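Local structure of nucleoporin NUP82 (Saccharomyces cerevisiae, 3PBP) at residues 30-35 against 46-50; 71-75 against 129-133; 212-218 against 267-272; 276-282 against 334-340; 433-437 against 447-451. The protein forms part of the nuclear pore complex, this N-terminal domain contributing to NUP116 binding; such nucleoporins can be structural or dock transport factors. The protein carries 1 engineered substitution. All coordinates share one frame; numbering follows the deposited sequence.

Contact 1: 30-35 against 46-50; sequences QNGTRI and YNVLT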
# COMPACT_ATOMS: atom_id res chain seq x y z
N GLN A 30 -22.01 13.14 0.92
CA GLN A 30 -22.32 14.37 1.64
C GLN A 30 -23.04 14.16 2.97
O GLN A 30 -24.21 14.54 3.14
CB GLN A 30 -23.13 15.30 0.73
CG GLN A 30 -22.46 15.57 -0.61
CD GLN A 30 -23.21 16.57 -1.47
OE1 GLN A 30 -24.35 16.95 -1.18
NE2 GLN A 30 -22.58 17.00 -2.55
N ASN A 31 -22.34 13.54 3.91
CA ASN A 31 -22.88 13.28 5.24
C ASN A 31 -24.18 12.46 5.26
O ASN A 31 -25.11 12.79 6.00
CB ASN A 31 -23.07 14.60 5.98
CG ASN A 31 -23.23 14.40 7.47
OD1 ASN A 31 -22.48 13.65 8.10
ND2 ASN A 31 -24.21 15.09 8.04
N GLY A 32 -24.22 11.40 4.45
CA GLY A 32 -25.38 10.52 4.37
C GLY A 32 -26.62 11.19 3.80
O GLY A 32 -27.76 10.74 4.00
N THR A 33 -26.39 12.26 3.07
CA THR A 33 -27.45 13.06 2.49
C THR A 33 -27.86 12.59 1.10
O THR A 33 -29.02 12.69 0.74
CB THR A 33 -27.01 14.56 2.51
OG1 THR A 33 -28.02 15.33 3.16
CG2 THR A 33 -26.74 15.12 1.11
N ARG A 34 -26.93 12.06 0.31
CA ARG A 34 -27.26 11.59 -1.05
C ARG A 34 -27.09 10.09 -1.12
O ARG A 34 -26.08 9.56 -0.66
CB ARG A 34 -26.32 12.19 -2.10
CG ARG A 34 -26.10 13.69 -2.08
CD ARG A 34 -24.70 13.92 -2.60
NE ARG A 34 -24.64 14.60 -3.89
CZ ARG A 34 -23.58 14.55 -4.69
NH1 ARG A 34 -22.52 13.85 -4.35
NH2 ARG A 34 -23.58 15.25 -5.82
N ILE A 35 -28.05 9.40 -1.72
CA ILE A 35 -28.00 7.94 -1.84
C ILE A 35 -27.84 7.46 -3.28
O ILE A 35 -28.48 8.00 -4.19
CB ILE A 35 -29.30 7.32 -1.28
CG1 ILE A 35 -29.41 7.62 0.21
CG2 ILE A 35 -29.32 5.82 -1.54
CD1 ILE A 35 -30.78 7.28 0.77
N TYR A 46 -30.59 9.61 -5.37
CA TYR A 46 -31.61 10.46 -4.78
C TYR A 46 -31.00 11.33 -3.70
O TYR A 46 -30.32 10.83 -2.81
CB TYR A 46 -32.71 9.58 -4.20
CG TYR A 46 -33.73 10.24 -3.32
CD1 TYR A 46 -34.74 11.05 -3.86
CD2 TYR A 46 -33.74 10.00 -1.96
CE1 TYR A 46 -35.74 11.59 -3.04
CE2 TYR A 46 -34.73 10.53 -1.14
CZ TYR A 46 -35.72 11.32 -1.68
OH TYR A 46 -36.69 11.84 -0.84
N ASN A 47 -31.22 12.64 -3.80
CA ASN A 47 -30.72 13.55 -2.80
C ASN A 47 -31.83 13.80 -1.78
O ASN A 47 -32.82 14.46 -2.07
CB ASN A 47 -30.27 14.88 -3.41
CG ASN A 47 -29.69 15.81 -2.37
OD1 ASN A 47 -30.33 16.13 -1.38
ND2 ASN A 47 -28.45 16.23 -2.59
N VAL A 48 -31.65 13.23 -0.60
CA VAL A 48 -32.58 13.33 0.50
C VAL A 48 -33.12 14.73 0.82
O VAL A 48 -34.26 14.86 1.28
CB VAL A 48 -31.93 12.69 1.75
CG1 VAL A 48 -32.61 13.15 3.01
CG2 VAL A 48 -32.00 11.17 1.63
N LEU A 49 -32.33 15.78 0.58
CA LEU A 49 -32.77 17.14 0.91
C LEU A 49 -33.21 17.96 -0.29
O LEU A 49 -33.89 18.99 -0.14
CB LEU A 49 -31.64 17.91 1.59
CG LEU A 49 -30.87 17.26 2.73
CD1 LEU A 49 -29.71 18.16 3.12
CD2 LEU A 49 -31.81 16.99 3.90
N THR A 50 -32.85 17.49 -1.47
CA THR A 50 -33.11 18.21 -2.72
C THR A 50 -34.17 17.71 -3.69
O THR A 50 -34.84 18.52 -4.35
CB THR A 50 -31.79 18.33 -3.49
OG1 THR A 50 -31.05 19.43 -2.96
CG2 THR A 50 -32.03 18.48 -5.01

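Contact 2: 71-75 against 129-133; sequences VISST and KVLFH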
# COMPACT_ATOMS: atom_id res chain seq x y z
N VAL A 71 -17.75 -2.94 -6.97
CA VAL A 71 -18.02 -1.56 -7.35
C VAL A 71 -17.78 -0.67 -6.13
O VAL A 71 -18.21 -0.99 -5.02
CB VAL A 71 -19.47 -1.33 -7.90
CG1 VAL A 71 -19.89 -2.46 -8.81
CG2 VAL A 71 -20.43 -1.18 -6.79
N ILE A 72 -17.05 0.42 -6.34
CA ILE A 72 -16.77 1.34 -5.24
C ILE A 72 -17.18 2.73 -5.67
O ILE A 72 -17.34 3.01 -6.85
CB ILE A 72 -15.27 1.35 -4.87
CG1 ILE A 72 -14.44 1.69 -6.10
CG2 ILE A 72 -14.86 -0.01 -4.34
CD1 ILE A 72 -12.98 1.85 -5.83
N SER A 73 -17.35 3.60 -4.69
CA SER A 73 -17.76 4.97 -4.95
C SER A 73 -16.72 5.96 -4.45
O SER A 73 -16.04 5.71 -3.47
CB SER A 73 -19.09 5.25 -4.26
OG SER A 73 -19.36 6.64 -4.18
N SER A 74 -16.58 7.08 -5.14
CA SER A 74 -15.64 8.09 -4.68
C SER A 74 -16.34 8.70 -3.45
O SER A 74 -17.57 8.76 -3.39
CB SER A 74 -15.42 9.14 -5.75
OG SER A 74 -16.60 9.87 -6.00
N THR A 75 -15.56 9.16 -2.47
CA THR A 75 -16.15 9.75 -1.27
C THR A 75 -17.06 10.92 -1.60
O THR A 75 -18.08 11.13 -0.94
CB THR A 75 -15.06 10.19 -0.30
OG1 THR A 75 -14.38 9.04 0.20
CG2 THR A 75 -15.66 10.95 0.87
N LYS A 129 -7.24 -5.29 -6.87
CA LYS A 129 -7.98 -4.26 -6.15
C LYS A 129 -7.85 -2.89 -6.80
O LYS A 129 -6.83 -2.58 -7.42
CB LYS A 129 -7.50 -4.19 -4.70
CG LYS A 129 -8.42 -3.37 -3.83
CD LYS A 129 -7.97 -3.31 -2.39
CE LYS A 129 -9.05 -2.60 -1.56
NZ LYS A 129 -8.78 -2.53 -0.10
N VAL A 130 -8.89 -2.07 -6.63
CA VAL A 130 -8.94 -0.71 -7.17
C VAL A 130 -9.42 0.28 -6.11
O VAL A 130 -10.33 -0.00 -5.36
CB VAL A 130 -9.89 -0.61 -8.37
CG1 VAL A 130 -9.96 0.84 -8.86
CG2 VAL A 130 -9.40 -1.52 -9.48
N LEU A 131 -8.79 1.44 -6.08
CA LEU A 131 -9.14 2.49 -5.13
C LEU A 131 -9.08 3.86 -5.78
O LEU A 131 -8.20 4.10 -6.62
CB LEU A 131 -8.14 2.53 -3.97
CG LEU A 131 -8.05 1.37 -3.00
CD1 LEU A 131 -6.92 1.62 -2.04
CD2 LEU A 131 -9.37 1.24 -2.27
N PHE A 132 -9.98 4.75 -5.41
CA PHE A 132 -9.91 6.12 -5.92
C PHE A 132 -8.82 6.81 -5.09
O PHE A 132 -8.64 6.50 -3.92
CB PHE A 132 -11.21 6.86 -5.68
CG PHE A 132 -12.22 6.68 -6.74
CD1 PHE A 132 -12.01 7.23 -8.01
CD2 PHE A 132 -13.39 5.98 -6.49
CE1 PHE A 132 -12.97 7.07 -9.02
CE2 PHE A 132 -14.35 5.81 -7.48
CZ PHE A 132 -14.15 6.36 -8.75
N HIS A 133 -8.06 7.72 -5.69
CA HIS A 133 -7.06 8.42 -4.90
C HIS A 133 -7.90 9.42 -4.11
O HIS A 133 -8.64 10.22 -4.68
CB HIS A 133 -6.04 9.12 -5.80
CG HIS A 133 -4.84 9.63 -5.05
ND1 HIS A 133 -4.92 10.66 -4.14
CD2 HIS A 133 -3.55 9.24 -5.07
CE1 HIS A 133 -3.72 10.89 -3.64
NE2 HIS A 133 -2.87 10.05 -4.19

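Contact 3: 212-218 against 267-272; sequences LPSVLLL and FGKVDI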
# COMPACT_ATOMS: atom_id res chain seq x y z
N LEU A 212 1.25 10.62 -5.13
CA LEU A 212 0.42 11.68 -5.68
C LEU A 212 -0.26 11.46 -7.02
O LEU A 212 0.23 10.75 -7.88
CB LEU A 212 1.28 12.94 -5.78
CG LEU A 212 2.17 13.18 -4.55
CD1 LEU A 212 3.35 14.06 -4.91
CD2 LEU A 212 1.36 13.79 -3.44
N PRO A 213 -1.45 12.07 -7.19
CA PRO A 213 -2.22 11.96 -8.43
C PRO A 213 -1.63 13.03 -9.37
O PRO A 213 -0.63 13.66 -9.01
CB PRO A 213 -3.64 12.27 -7.97
CG PRO A 213 -3.42 13.31 -6.94
CD PRO A 213 -2.22 12.78 -6.16
N SER A 214 -2.20 13.24 -10.55
CA SER A 214 -1.64 14.25 -11.46
C SER A 214 -2.07 15.66 -11.07
O SER A 214 -1.41 16.65 -11.43
CB SER A 214 -2.09 13.97 -12.89
OG SER A 214 -3.47 14.27 -13.01
N VAL A 215 -3.19 15.76 -10.36
CA VAL A 215 -3.70 17.05 -9.90
C VAL A 215 -4.19 16.82 -8.48
O VAL A 215 -5.26 16.27 -8.25
CB VAL A 215 -4.86 17.56 -10.78
CG1 VAL A 215 -5.36 18.88 -10.27
CG2 VAL A 215 -4.40 17.69 -12.21
N LEU A 216 -3.38 17.27 -7.52
CA LEU A 216 -3.65 17.09 -6.11
C LEU A 216 -4.66 18.04 -5.47
O LEU A 216 -4.55 19.26 -5.59
CB LEU A 216 -2.33 17.18 -5.36
CG LEU A 216 -2.30 16.89 -3.86
CD1 LEU A 216 -2.50 15.41 -3.61
CD2 LEU A 216 -0.95 17.36 -3.31
N LEU A 217 -5.64 17.45 -4.77
CA LEU A 217 -6.66 18.21 -4.03
C LEU A 217 -6.00 18.57 -2.71
O LEU A 217 -5.63 17.71 -1.92
CB LEU A 217 -7.89 17.35 -3.74
CG LEU A 217 -9.22 17.69 -4.40
CD1 LEU A 217 -10.32 17.06 -3.57
CD2 LEU A 217 -9.43 19.20 -4.50
N LEU A 218 -5.85 19.86 -2.45
CA LEU A 218 -5.20 20.28 -1.22
C LEU A 218 -5.77 21.61 -0.75
O LEU A 218 -5.67 22.61 -1.45
CB LEU A 218 -3.70 20.40 -1.49
CG LEU A 218 -2.70 20.43 -0.33
CD1 LEU A 218 -2.78 19.13 0.44
CD2 LEU A 218 -1.31 20.61 -0.87
N PHE A 267 -9.34 26.88 -6.21
CA PHE A 267 -9.81 25.53 -6.49
C PHE A 267 -9.25 24.56 -5.47
O PHE A 267 -9.66 23.40 -5.42
CB PHE A 267 -9.41 25.09 -7.89
CG PHE A 267 -10.17 25.78 -8.96
CD1 PHE A 267 -9.89 27.11 -9.27
CD2 PHE A 267 -11.19 25.13 -9.64
CE1 PHE A 267 -10.63 27.79 -10.24
CE2 PHE A 267 -11.94 25.79 -10.63
CZ PHE A 267 -11.65 27.12 -10.93
N GLY A 268 -8.32 25.05 -4.66
CA GLY A 268 -7.70 24.24 -3.64
C GLY A 268 -7.06 23.02 -4.27
O GLY A 268 -7.22 21.91 -3.77
N LYS A 269 -6.34 23.23 -5.36
CA LYS A 269 -5.69 22.15 -6.06
C LYS A 269 -4.33 22.61 -6.54
O LYS A 269 -4.03 23.80 -6.47
CB LYS A 269 -6.54 21.73 -7.26
CG LYS A 269 -6.68 22.82 -8.30
CD LYS A 269 -7.12 22.29 -9.63
CE LYS A 269 -6.79 23.28 -10.73
NZ LYS A 269 -6.95 22.67 -12.08
N VAL A 270 -3.52 21.67 -7.02
CA VAL A 270 -2.19 21.97 -7.53
C VAL A 270 -1.77 20.86 -8.48
O VAL A 270 -2.04 19.69 -8.21
CB VAL A 270 -1.15 22.11 -6.38
CG1 VAL A 270 -1.08 20.83 -5.57
CG2 VAL A 270 0.20 22.46 -6.95
N ASP A 271 -1.14 21.22 -9.59
CA ASP A 271 -0.70 20.22 -10.57
C ASP A 271 0.60 19.58 -10.14
O ASP A 271 1.46 20.24 -9.54
CB ASP A 271 -0.48 20.86 -11.94
CG ASP A 271 -1.77 21.34 -12.56
OD1 ASP A 271 -2.72 20.53 -12.62
OD2 ASP A 271 -1.84 22.52 -12.98
N ILE A 272 0.75 18.29 -10.44
CA ILE A 272 1.95 17.58 -10.07
C ILE A 272 2.56 16.86 -11.26
O ILE A 272 1.97 15.94 -11.81
CB ILE A 272 1.65 16.60 -8.93
CG1 ILE A 272 1.24 17.42 -7.70
CG2 ILE A 272 2.85 15.70 -8.68
CD1 ILE A 272 1.05 16.64 -6.44

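Contact 4: 276-282 against 334-340; sequences YRLAKVQ and SMSWDVD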
# COMPACT_ATOMS: atom_id res chain seq x y z
N TYR A 276 7.71 13.93 -10.21
CA TYR A 276 7.52 13.80 -8.76
C TYR A 276 6.59 12.68 -8.34
O TYR A 276 6.39 12.46 -7.16
CB TYR A 276 6.98 15.11 -8.17
CG TYR A 276 7.81 16.32 -8.50
CD1 TYR A 276 7.60 17.03 -9.68
CD2 TYR A 276 8.81 16.76 -7.63
CE1 TYR A 276 8.37 18.15 -9.98
CE2 TYR A 276 9.58 17.88 -7.92
CZ TYR A 276 9.36 18.57 -9.09
OH TYR A 276 10.13 19.67 -9.38
N ARG A 277 6.02 11.97 -9.31
CA ARG A 277 5.10 10.90 -8.98
C ARG A 277 5.70 9.51 -8.94
O ARG A 277 5.05 8.56 -8.48
CB ARG A 277 3.92 10.93 -9.95
CG ARG A 277 3.22 12.27 -9.96
CD ARG A 277 1.74 12.08 -10.08
NE ARG A 277 1.32 11.96 -11.47
CZ ARG A 277 0.36 11.13 -11.87
NH1 ARG A 277 -0.24 10.34 -10.98
NH2 ARG A 277 -0.01 11.11 -13.13
N LEU A 278 6.94 9.37 -9.41
CA LEU A 278 7.62 8.08 -9.39
C LEU A 278 8.35 7.96 -8.07
O LEU A 278 9.40 8.56 -7.87
CB LEU A 278 8.62 7.98 -10.55
CG LEU A 278 7.98 7.94 -11.94
CD1 LEU A 278 9.05 8.11 -13.01
CD2 LEU A 278 7.24 6.62 -12.12
N ALA A 279 7.80 7.19 -7.14
CA ALA A 279 8.42 7.04 -5.85
C ALA A 279 8.61 5.59 -5.48
O ALA A 279 7.77 4.74 -5.77
CB ALA A 279 7.58 7.73 -4.81
N LYS A 280 9.73 5.29 -4.83
CA LYS A 280 10.01 3.93 -4.42
C LYS A 280 9.52 3.66 -3.01
O LYS A 280 9.62 4.51 -2.12
CB LYS A 280 11.50 3.62 -4.54
CG LYS A 280 11.96 3.45 -5.97
CD LYS A 280 13.38 2.94 -6.06
CE LYS A 280 13.77 2.70 -7.52
NZ LYS A 280 15.16 2.17 -7.69
N VAL A 281 8.98 2.46 -2.81
CA VAL A 281 8.46 2.04 -1.52
C VAL A 281 9.43 2.14 -0.37
O VAL A 281 10.63 1.91 -0.52
CB VAL A 281 7.99 0.58 -1.54
CG1 VAL A 281 6.54 0.51 -1.08
CG2 VAL A 281 8.18 -0.01 -2.92
N GLN A 282 8.88 2.50 0.78
CA GLN A 282 9.64 2.60 2.01
C GLN A 282 9.17 1.40 2.85
O GLN A 282 8.05 0.90 2.65
CB GLN A 282 9.30 3.91 2.74
CG GLN A 282 9.65 5.14 1.97
CD GLN A 282 9.59 6.39 2.83
OE1 GLN A 282 10.05 6.38 3.97
NE2 GLN A 282 9.05 7.47 2.28
N SER A 334 9.82 10.94 5.95
CA SER A 334 10.32 11.92 5.01
C SER A 334 9.96 11.33 3.66
O SER A 334 9.88 10.10 3.50
CB SER A 334 11.83 12.07 5.10
OG SER A 334 12.48 10.93 4.56
N MSE A 335 9.71 12.19 2.69
CA MSE A 335 9.38 11.73 1.37
C MSE A 335 10.62 11.11 0.72
O MSE A 335 11.75 11.52 1.01
CB MSE A 335 8.85 12.89 0.55
CG MSE A 335 7.46 13.26 0.96
SE MSE A 335 6.81 14.89 0.17
CE MSE A 335 6.90 14.44 -1.67
N SER A 336 10.42 10.12 -0.14
CA SER A 336 11.52 9.46 -0.81
C SER A 336 11.11 8.99 -2.20
O SER A 336 10.02 8.46 -2.39
CB SER A 336 11.99 8.27 0.03
OG SER A 336 13.11 7.64 -0.56
N TRP A 337 11.99 9.19 -3.17
CA TRP A 337 11.70 8.81 -4.54
C TRP A 337 12.66 7.79 -5.13
O TRP A 337 12.20 6.83 -5.75
CB TRP A 337 11.70 10.05 -5.43
CG TRP A 337 10.59 11.04 -5.18
CD1 TRP A 337 9.44 11.19 -5.91
CD2 TRP A 337 10.59 12.12 -4.23
NE1 TRP A 337 8.74 12.30 -5.48
CE2 TRP A 337 9.43 12.88 -4.45
CE3 TRP A 337 11.47 12.51 -3.21
CZ2 TRP A 337 9.13 14.03 -3.71
CZ3 TRP A 337 11.17 13.65 -2.46
CH2 TRP A 337 10.01 14.39 -2.72
N ASP A 338 13.97 7.98 -4.94
CA ASP A 338 15.00 7.06 -5.46
C ASP A 338 15.35 5.91 -4.53
O ASP A 338 15.19 4.75 -4.86
CB ASP A 338 16.33 7.76 -5.71
CG ASP A 338 16.16 9.14 -6.20
OD1 ASP A 338 15.53 9.31 -7.26
OD2 ASP A 338 16.68 10.06 -5.54
N VAL A 339 15.87 6.28 -3.37
CA VAL A 339 16.33 5.33 -2.37
C VAL A 339 15.60 3.98 -2.28
O VAL A 339 14.42 3.92 -1.95
CB VAL A 339 16.31 5.98 -0.98
CG1 VAL A 339 17.14 5.16 -0.03
CG2 VAL A 339 16.84 7.40 -1.07
N ASP A 340 16.33 2.91 -2.60
CA ASP A 340 15.78 1.56 -2.52
C ASP A 340 15.83 1.14 -1.06
O ASP A 340 16.74 1.52 -0.33
CB ASP A 340 16.62 0.54 -3.29
CG ASP A 340 16.67 0.83 -4.77
OD1 ASP A 340 15.62 1.16 -5.34
OD2 ASP A 340 17.78 0.71 -5.35

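Contact 5: 433-437 against 447-451; sequences DQSNL and FQNIS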
# COMPACT_ATOMS: atom_id res chain seq x y z
N ASP A 433 -32.54 13.91 11.28
CA ASP A 433 -31.81 13.97 12.54
C ASP A 433 -31.42 12.63 13.14
O ASP A 433 -31.13 12.55 14.34
CB ASP A 433 -32.60 14.77 13.57
CG ASP A 433 -32.11 16.20 13.68
OD1 ASP A 433 -30.91 16.40 13.99
OD2 ASP A 433 -32.93 17.13 13.47
N GLN A 434 -31.40 11.58 12.33
CA GLN A 434 -31.01 10.27 12.84
C GLN A 434 -30.09 9.55 11.89
O GLN A 434 -30.49 9.15 10.79
CB GLN A 434 -32.24 9.40 13.09
CG GLN A 434 -32.81 9.54 14.49
CD GLN A 434 -33.89 8.50 14.78
OE1 GLN A 434 -33.64 7.29 14.69
NE2 GLN A 434 -35.08 8.96 15.14
N SER A 435 -28.83 9.40 12.30
CA SER A 435 -27.86 8.70 11.48
C SER A 435 -28.18 7.20 11.53
O SER A 435 -28.54 6.66 12.57
CB SER A 435 -26.44 8.99 11.98
OG SER A 435 -26.36 9.01 13.39
N ASN A 436 -28.07 6.55 10.38
CA ASN A 436 -28.36 5.13 10.30
C ASN A 436 -27.32 4.39 9.47
O ASN A 436 -26.47 5.00 8.82
CB ASN A 436 -29.73 4.93 9.66
CG ASN A 436 -30.82 5.66 10.42
OD1 ASN A 436 -31.14 5.32 11.55
ND2 ASN A 436 -31.39 6.69 9.79
N LEU A 437 -27.38 3.06 9.52
CA LEU A 437 -26.47 2.22 8.77
C LEU A 437 -27.30 1.32 7.88
O LEU A 437 -28.14 0.57 8.36
CB LEU A 437 -25.64 1.36 9.72
CG LEU A 437 -24.75 0.31 9.07
CD1 LEU A 437 -23.69 0.98 8.20
CD2 LEU A 437 -24.10 -0.51 10.16
N PHE A 447 -31.79 -1.49 7.81
CA PHE A 447 -31.36 -0.19 8.29
C PHE A 447 -31.26 -0.30 9.80
O PHE A 447 -32.06 -1.00 10.42
CB PHE A 447 -32.37 0.91 7.90
CG PHE A 447 -32.47 1.14 6.42
CD1 PHE A 447 -33.13 0.23 5.60
CD2 PHE A 447 -31.84 2.23 5.82
CE1 PHE A 447 -33.16 0.40 4.22
CE2 PHE A 447 -31.88 2.40 4.44
CZ PHE A 447 -32.54 1.49 3.64
N GLN A 448 -30.27 0.37 10.39
CA GLN A 448 -30.08 0.32 11.84
C GLN A 448 -29.62 1.65 12.38
O GLN A 448 -28.89 2.38 11.71
CB GLN A 448 -29.06 -0.76 12.19
CG GLN A 448 -29.37 -2.07 11.53
CD GLN A 448 -28.58 -3.20 12.10
OE1 GLN A 448 -28.80 -4.36 11.75
NE2 GLN A 448 -27.66 -2.88 13.00
N ASN A 449 -30.04 1.96 13.60
CA ASN A 449 -29.68 3.22 14.23
C ASN A 449 -28.22 3.23 14.64
O ASN A 449 -27.68 2.20 15.06
CB ASN A 449 -30.57 3.47 15.44
CG ASN A 449 -32.05 3.50 15.08
OD1 ASN A 449 -32.52 4.43 14.43
ND2 ASN A 449 -32.78 2.47 15.49
N ILE A 450 -27.58 4.39 14.51
CA ILE A 450 -26.18 4.56 14.88
C ILE A 450 -26.10 5.71 15.88
O ILE A 450 -26.63 6.79 15.64
CB ILE A 450 -25.31 4.90 13.64
CG1 ILE A 450 -25.41 3.80 12.59
CG2 ILE A 450 -23.86 5.10 14.08
CD1 ILE A 450 -24.91 2.44 13.06
N SER A 451 -25.44 5.47 17.01
CA SER A 451 -25.30 6.51 18.01
C SER A 451 -24.16 7.46 17.62
O SER A 451 -23.03 7.02 17.37
CB SER A 451 -25.02 5.89 19.39
OG SER A 451 -23.86 5.07 19.36

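Contact 1: 30-35 against 46-50
Thr33, Arg34 and Ile35 meet Tyr46, Asn47 and Val48 at the open end of a beta hairpin, between the two middle strands of the first propeller blade. Ile35 and Tyr46 form the antiparallel hydrogen-bonded pair, with Ile35 N to Tyr46 O at 2.9 Å and almost straight; one step further out, Val48 N reaches Thr33 O at 3.0 Å. On the Ile35 face, Ile35 CD1 touches Val48 CG2 at 4.2 Å. On the other face, Asn47 lies across Arg34, Asn47 ND2 being 3.5 Å from the aliphatic Arg34 CG. The Asn47 CG stands opposite the backbone N (chi1 -177°), which swings the amide beside the chain that follows, and OD1 closes an Asx turn by accepting Leu49 N at 2.8 Å in its carbonyl plane. The same oxygen takes Thr50 N from above that plane. With a leucine here, both amides would probably lose their shared acceptor, leaving the exit from the strand freer to move. Gln30 NE2 stands over one face of the Arg34 guanidinium, which also makes a cation-pi contact with Trp95. Beyond the hairpin, strand 425-431 covers the Ile35 side, Ile429 touching Ile35 and Trp431 touching Val48.

Contact 2: 71-75 against 129-133
Ile72 CG1 sits in the crowded position between its backbone N and carbonyl carbon (chi1 56°), and the chain then runs straight on, which drives CD1 across toward Val130 and Phe132. From the other strand, Phe132 turns CG away from its own carbonyl carbon (chi1 -88°) and lays the ring beside Ser74. These two side chains carry the contact, and no hydrogen bond spans the segments. CD1 of Ile72 does the reaching: it comes to 3.3 Å from Val130 O and also touches Val130 CG1. Ile72 CD1 lies 4.2 Å from Phe132 CD2. The ring meets the 71-75 chain over a face and at an edge. Ser74 CB stands over one face, 4.0 Å from the Phe132 ring centroid and shifted toward the rim, a CH-pi contact. Ile72 O lies at the ring edge instead, 4.1 Å from Phe132 CE2, while Ser74 N is 3.5 Å from the same carbon. The hydroxyl of Ser74 finds its polar partners outside the two segments, among them Ser76 OG and the backbone N of Leu79. Leu79 also touches Phe132, and Ile142 of strand 141-146 meets the ring as well. The axes of strands 71-73 and 129-132 pass 7.8 Å apart and run nearly parallel, at 15°. That spacing is too wide for a shared sheet: each is the first strand of its own antiparallel four-stranded sheet. Neighbouring first strands running the same way and joined by apolar side chains are the arrangement of adjacent blades in a beta-propeller.

Contact 3: 212-218 against 267-272
Ile272 packs against Leu212, Pro213 and Leu216 at one end of a short two-stranded antiparallel sheet. Going outward along its side chain, Ile272 CB rests 3.7 Å from Pro213 O. With CG1 beside the backbone N (chi1 -64°), CG2 is anti to that N and lies between Pro213 O and Leu212 CD1. The longer branch goes through CG1 to CD1, and this methyl does most of the touching: Ile272 CD1 meets Leu216 CB at 3.6 Å and Leu212 CB at 3.8 Å, with Leu216 CD2 also close. The Leu212 and Ile272 side chains cross at about a right angle, whereas Leu216 lies next to Val270, pointing the same way, Leu216 CB against Val270 CG1. Behind this apolar face the backbones are bonded. Ile272 N gives to Ser214 O at 2.9 Å from well above the carbonyl plane, Leu216 and Val270 exchange two bonds as the hydrogen-bonded pair, and Leu218 N reaches Gly268 O at 2.8 Å. Gly268, at positive phi, and Lys269 both face Asn264 in a G1 beta bulge. On the opposite face Asp271 lies alongside Val215, Asp271 OD1 3.3 Å from Val215 CG2, and the alkyl chain of Lys269 passes Val215 CG1 before its ammonium group makes a cation-pi contact with Tyr137. The sheet closes off the helical excursion between its strands. Helix 243-262 lies against the Ile272 face, with Leu259 on Val270 and Ile272 and Phe255 on Leu212, while Val215 and Leu217 bond by their backbones to Tyr137 and Lys135, in the loop after strand 127-132.

Contact 4: 276-282 against 334-340
The Trp337 indole meets the other loop at its edge: the carbonyl oxygens of Tyr276 and Leu278 both lie in the ring plane. Trp337 NE1 donates to Tyr276 O at 2.9 Å, the bond lying exactly in the indole plane but 42° out of the plane of the carbonyl that accepts it. Next to it, Trp337 CD1 faces Leu278 O at 3.3 Å, and Ala279 CB comes in obliquely at 4.1 Å from that same carbon. A phenylalanine in place of Trp337 would probably leave Tyr276 O without this donor and the smaller ring freer to shift between the loops. The second flat group, the amide of Gln282, gives NE2 to Ser334 O at 3.0 Å, in the carbonyl plane, while its OE1 receives Asn346 ND2. Neither segment has regular structure: 276-282 leads from the two-stranded sheet into strand 286-288, while the loop 334-340 joins strands 323-329 and 347-355 of the same propeller sheet. Helix 243-262 packs on 334-340 through Asn248, Gln252 and Phe255, and Phe255 also meets the Tyr276 ring. Further along, Lys280 N makes a weak bond to Trp337 O. The extended Lys280 chain crosses Asp340 obliquely, and Lys280 NZ forms a salt bridge of 2.6 Å to the syn lone pair of Asp340 OD1.

Contact 5: 433-437 against 447-451
Gln448 O is approached by two neighbouring residues of the facing strand: Leu437 N donates to it at 2.7 Å in the carbonyl plane, and Asn436 CA adds a CA-H...O contact at 3.1 Å. Gln448 N answers by giving to Leu437 O at 2.9 Å, so Leu437 and Gln448 form an antiparallel hydrogen-bonded pair. The next bond on runs from Ile450 N to Ser435 O at 3.1 Å, the donor standing 35° above the carbonyl plane. Ser435 OG adds a weak bond to Ile450 O, made possible by a hydroxyl tucked between its own backbone N and carbonyl carbon (chi1 40°). The apolar part of the contact belongs to Ile450. Ile450 CG1 lies 3.7 Å from Asn436 C, and the bent branch beyond brings Ile450 CD1 to 3.6 Å from Leu437 CB. Leu437 in turn packs on Leu426 and Ile417, in strands 425-431 and 413-419. The amide of Gln448 finds its partner elsewhere, NE2 bonding to Ile417 O of the preceding sheet. The axes of the short segments 434-437 and 447-449 run at 133°, consistent with a marked local twist of the hairpin. Phe447 meets Phe13 edge-to-face and also touches Ser8, both near the N terminus. A twisted hairpin in the last sheet of the chain, with N-terminal residues packed beside its outermost strand, is consistent with the closure of a beta-propeller ring, with residues from near both chain ends brought together.

How the contacts relate
All five contacts follow one another in series along the chain; none nests or crosses. Contact 1 closes a hairpin loop of ten residues in the first sheet. Contact 2 then spans 53 residues and ties the second sheet to the third. Contact 3 closes the helical excursion, and it touches contact 2 where His133 packs on Pro213. Immediately after, contact 4 brackets most of the five-stranded sheet, and Arg277 NH1 reaches back to Leu212 O of contact 3 in a probable hydrogen bond. Contact 5, another short hairpin, ends the chain near its beginning: its centre lies about 14 Å from that of contact 1, with strand 425-431 touching both, whereas contact 4 is about 42 Å from contact 5 between centres.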